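Local coordinates for NAD-dependent dehydrogenase (Rhizobium meliloti, PDB 4Z0P), which reduces glyoxylate and hydroxypyruvate with NADPH as the hydride donor, as a member of the D-isomer specific 2-hydroxyacid dehydrogenase family, at residues Phe230-Arg235 / Leu258-Arg263. Residues are numbered along the deposited sequence; the frame is centred on the assembly and turned at random.
Sequences FINAGR and LDVFER. With NDP (NADPH dihydro-nicotinamide-adenine-dinucleotide phosphate), chain H; OXD (oxalic acid), chain C.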
loop_
_atom_site.group_PDB
_atom_site.type_symbol
_atom_site.label_atom_id
_atom_site.label_comp_id
_atom_site.label_asym_id
_atom_site.label_seq_id
_atom_site.Cartn_x
_atom_site.Cartn_y
_atom_site.Cartn_z
ATOM N N PHE A 230 12.039 7.936 -7.280
ATOM C CA PHE A 230 12.565 8.561 -6.067
ATOM C C PHE A 230 11.439 8.880 -5.099
ATOM O O PHE A 230 10.481 9.590 -5.446
ATOM C CB PHE A 230 13.298 9.855 -6.406
ATOM C CG PHE A 230 13.819 10.597 -5.207
ATOM C CD1 PHE A 230 14.606 9.951 -4.250
ATOM C CD2 PHE A 230 13.564 11.944 -5.035
ATOM C CE1 PHE A 230 15.120 10.642 -3.151
ATOM C CE2 PHE A 230 14.075 12.639 -3.936
ATOM C CZ PHE A 230 14.855 11.989 -2.993
ATOM N N ILE A 231 11.585 8.400 -3.867
ATOM C CA ILE A 231 10.564 8.570 -2.827
ATOM C C ILE A 231 11.256 9.159 -1.615
ATOM O O ILE A 231 12.226 8.560 -1.096
ATOM C CB ILE A 231 9.953 7.210 -2.465
ATOM C CG1 ILE A 231 9.189 6.632 -3.660
ATOM C CG2 ILE A 231 9.080 7.293 -1.202
ATOM C CD1 ILE A 231 8.999 5.138 -3.534
ATOM N N ASN A 232 10.854 10.360 -1.202
ATOM C CA ASN A 232 11.491 10.982 -0.033
ATOM C C ASN A 232 10.515 11.400 1.042
ATOM O O ASN A 232 9.588 12.172 0.785
ATOM C CB ASN A 232 12.339 12.192 -0.431
ATOM C CG ASN A 232 13.250 12.692 0.705
ATOM O OD1 ASN A 232 13.511 11.999 1.695
ATOM N ND2 ASN A 232 13.759 13.888 0.538
ATOM N N ALA A 233 10.720 10.880 2.244
ATOM C CA ALA A 233 9.976 11.331 3.421
ATOM C C ALA A 233 10.883 11.649 4.593
ATOM O O ALA A 233 10.416 11.687 5.747
ATOM C CB ALA A 233 8.927 10.303 3.833
ATOM N N GLY A 234 12.150 11.926 4.302
ATOM C CA GLY A 234 13.095 12.366 5.319
ATOM C C GLY A 234 12.976 13.858 5.540
ATOM O O GLY A 234 12.111 14.329 6.308
ATOM N N ARG A 235 13.824 14.616 4.843
ATOM C CA ARG A 235 13.745 16.069 4.875
ATOM C C ARG A 235 14.002 16.633 3.506
ATOM O O ARG A 235 14.819 16.108 2.745
ATOM C CB ARG A 235 14.788 16.627 5.838
ATOM C CG ARG A 235 14.452 16.441 7.307
ATOM C CD ARG A 235 13.361 17.396 7.704
ATOM N NE ARG A 235 12.961 17.301 9.095
ATOM C CZ ARG A 235 12.010 16.525 9.573
ATOM N NH1 ARG A 235 11.340 15.679 8.791
ATOM N NH2 ARG A 235 11.718 16.581 10.859
ATOM N N LEU A 258 6.998 12.723 -3.129
ATOM C CA LEU A 258 7.662 13.695 -2.253
ATOM C C LEU A 258 6.701 14.122 -1.163
ATOM O O LEU A 258 5.630 14.685 -1.452
ATOM C CB LEU A 258 8.147 14.921 -3.045
ATOM C CG LEU A 258 9.114 14.585 -4.206
ATOM C CD1 LEU A 258 9.399 15.831 -5.033
ATOM C CD2 LEU A 258 10.415 13.980 -3.666
ATOM N N ASP A 259 7.095 13.872 0.085
ATOM C CA ASP A 259 6.381 14.343 1.269
ATOM C C ASP A 259 7.027 15.580 1.871
ATOM O O ASP A 259 6.438 16.229 2.736
ATOM C CB ASP A 259 6.355 13.260 2.345
ATOM C CG ASP A 259 5.392 13.589 3.486
ATOM O OD1 ASP A 259 4.166 13.853 3.233
ATOM O OD2 ASP A 259 5.869 13.593 4.655
ATOM N N VAL A 260 8.266 15.854 1.455
ATOM C CA VAL A 260 9.118 16.892 2.080
ATOM C C VAL A 260 9.786 17.699 0.982
ATOM O O VAL A 260 10.043 17.173 -0.112
ATOM C CB VAL A 260 10.146 16.280 3.057
ATOM C CG1 VAL A 260 9.428 15.602 4.214
ATOM C CG2 VAL A 260 11.046 15.280 2.348
ATOM N N PHE A 261 10.013 18.981 1.262
ATOM C CA PHE A 261 10.468 19.944 0.278
ATOM C C PHE A 261 11.502 20.900 0.861
ATOM O O PHE A 261 11.522 21.139 2.049
ATOM C CB PHE A 261 9.278 20.718 -0.308
ATOM C CG PHE A 261 8.309 19.810 -0.982
ATOM C CD1 PHE A 261 8.494 19.435 -2.294
ATOM C CD2 PHE A 261 7.292 19.204 -0.243
ATOM C CE1 PHE A 261 7.625 18.521 -2.882
ATOM C CE2 PHE A 261 6.417 18.292 -0.826
ATOM C CZ PHE A 261 6.605 17.947 -2.140
ATOM N N GLU A 262 12.357 21.414 -0.011
ATOM C CA GLU A 262 13.424 22.335 0.409
ATOM C C GLU A 262 12.870 23.557 1.139
ATOM O O GLU A 262 13.502 24.051 2.080
ATOM C CB GLU A 262 14.279 22.776 -0.788
ATOM C CG GLU A 262 15.111 21.684 -1.434
ATOM C CD GLU A 262 16.040 22.247 -2.491
ATOM O OE1 GLU A 262 16.989 22.982 -2.144
ATOM O OE2 GLU A 262 15.836 21.957 -3.664
ATOM N N ARG A 263 11.709 24.054 0.706
ATOM C CA ARG A 263 11.030 25.153 1.375
ATOM C C ARG A 263 9.574 24.760 1.561
ATOM O O ARG A 263 8.867 24.535 0.571
ATOM C CB ARG A 263 11.128 26.453 0.549
ATOM C CG ARG A 263 12.548 27.007 0.440
HETATM P PA NDP H . 17.225 7.394 13.129
HETATM O O1A NDP H . 18.207 8.298 13.859
HETATM O O2A NDP H . 16.706 6.204 13.866
HETATM O O5B NDP H . 17.968 6.900 11.820
HETATM C C5B NDP H . 18.754 7.733 10.994
HETATM C C4B NDP H . 19.484 6.860 10.011
HETATM O O4B NDP H . 20.134 7.727 9.085
HETATM C C3B NDP H . 20.574 5.990 10.634
HETATM O O3B NDP H . 20.586 4.749 9.939
HETATM C C2B NDP H . 21.839 6.774 10.353
HETATM O O2B NDP H . 23.015 5.996 10.253
HETATM C C1B NDP H . 21.494 7.340 9.000
HETATM N N9A NDP H . 22.370 8.484 8.695
HETATM C C8A NDP H . 22.438 9.701 9.271
HETATM N N7A NDP H . 23.347 10.487 8.740
HETATM C C5A NDP H . 23.904 9.724 7.753
HETATM C C6A NDP H . 24.941 9.958 6.829
HETATM N N6A NDP H . 25.605 11.136 6.758
HETATM N N1A NDP H . 25.269 8.963 5.957
HETATM C C2A NDP H . 24.608 7.798 6.028
HETATM N N3A NDP H . 23.621 7.461 6.864
HETATM C C4A NDP H . 23.306 8.483 7.702
HETATM O O3 NDP H . 16.064 8.396 12.622
HETATM P PN NDP H . 14.553 7.892 12.313
HETATM O O1N NDP H . 14.582 6.667 11.461
HETATM O O2N NDP H . 13.746 7.885 13.561
HETATM O O5D NDP H . 14.060 9.173 11.507
HETATM C C5D NDP H . 14.680 9.498 10.279
HETATM C C4D NDP H . 14.226 10.867 9.793
HETATM O O4D NDP H . 12.905 10.792 9.251
HETATM C C3D NDP H . 14.095 11.958 10.846
HETATM O O3D NDP H . 15.384 12.521 11.163
HETATM C C2D NDP H . 13.161 12.984 10.236
HETATM O O2D NDP H . 13.908 13.980 9.513
HETATM C C1D NDP H . 12.375 12.108 9.227
HETATM N N1N NDP H . 10.942 12.050 9.523
HETATM C C2N NDP H . 10.007 12.557 8.627
HETATM C C3N NDP H . 8.668 12.495 8.874
HETATM C C7N NDP H . 7.631 12.891 7.866
HETATM O O7N NDP H . 6.463 13.063 8.270
HETATM N N7N NDP H . 7.966 13.067 6.607
HETATM C C4N NDP H . 8.194 11.928 10.161
HETATM C C5N NDP H . 9.260 11.430 11.064
HETATM C C6N NDP H . 10.538 11.474 10.737
HETATM P P2B NDP H . 23.713 5.368 11.561
HETATM O O1X NDP H . 22.783 4.253 11.967
HETATM O O2X NDP H . 25.033 4.872 10.999
HETATM O O3X NDP H . 23.832 6.459 12.558
HETATM C C1 OXD C . 9.117 14.438 12.356
HETATM C C2 OXD C . 8.382 15.110 11.290
HETATM O O3 OXD C . 8.511 13.703 13.177
HETATM O O4 OXD C . 7.199 15.434 11.470
HETATM O O5 OXD C . 10.349 14.632 12.424
HETATM O O6 OXD C . 8.952 15.357 10.217
#
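Val260 packs against the turn that follows strand 229-232, its CG2 lying 3.5 Å from both Asn232 ND2 and Arg235 C, while CG1 meets Gly234 O. This is the tight part of the contact, at the carboxyl ends of parallel Rossmann strands, where cofactors characteristically bind. Asp259 N gives Asn232 O a nearly straight bond (3.1 Å, 172°), joining the end of strand 229-232 to the residue just past strand 255-258. With CG anti to its backbone N (chi1 -168°), Asn232 brings OD1 to Gly234 N in an Asx turn, and its ND2 also reaches Gln239. Beyond Val260 the chain turns away from 230-235, and Glu262 lies exposed to solvent. Towards the ligands polar bonds take over. The NADPH carboxamide N7N donates to Ala233 O and to Asp259 OD2, both at 2.9 Å, which fixes the amide's rotation; Thr281 in turn holds Asp259 OD1. Arg235, bent at chi2, donates from NH1 to Gly234 O and to oxalate O6, and from NH2 to oxalate O5 (2.8 Å), while NADPH O2D sits over one guanidinium face. An alanine here would probably cost oxalate O5 and O6 their guanidinium donors and leave Asp78 without its salt-bridge mate. Nicotinamide and bound acid are thus gripped by neighbouring residues, consistent with their being oriented together.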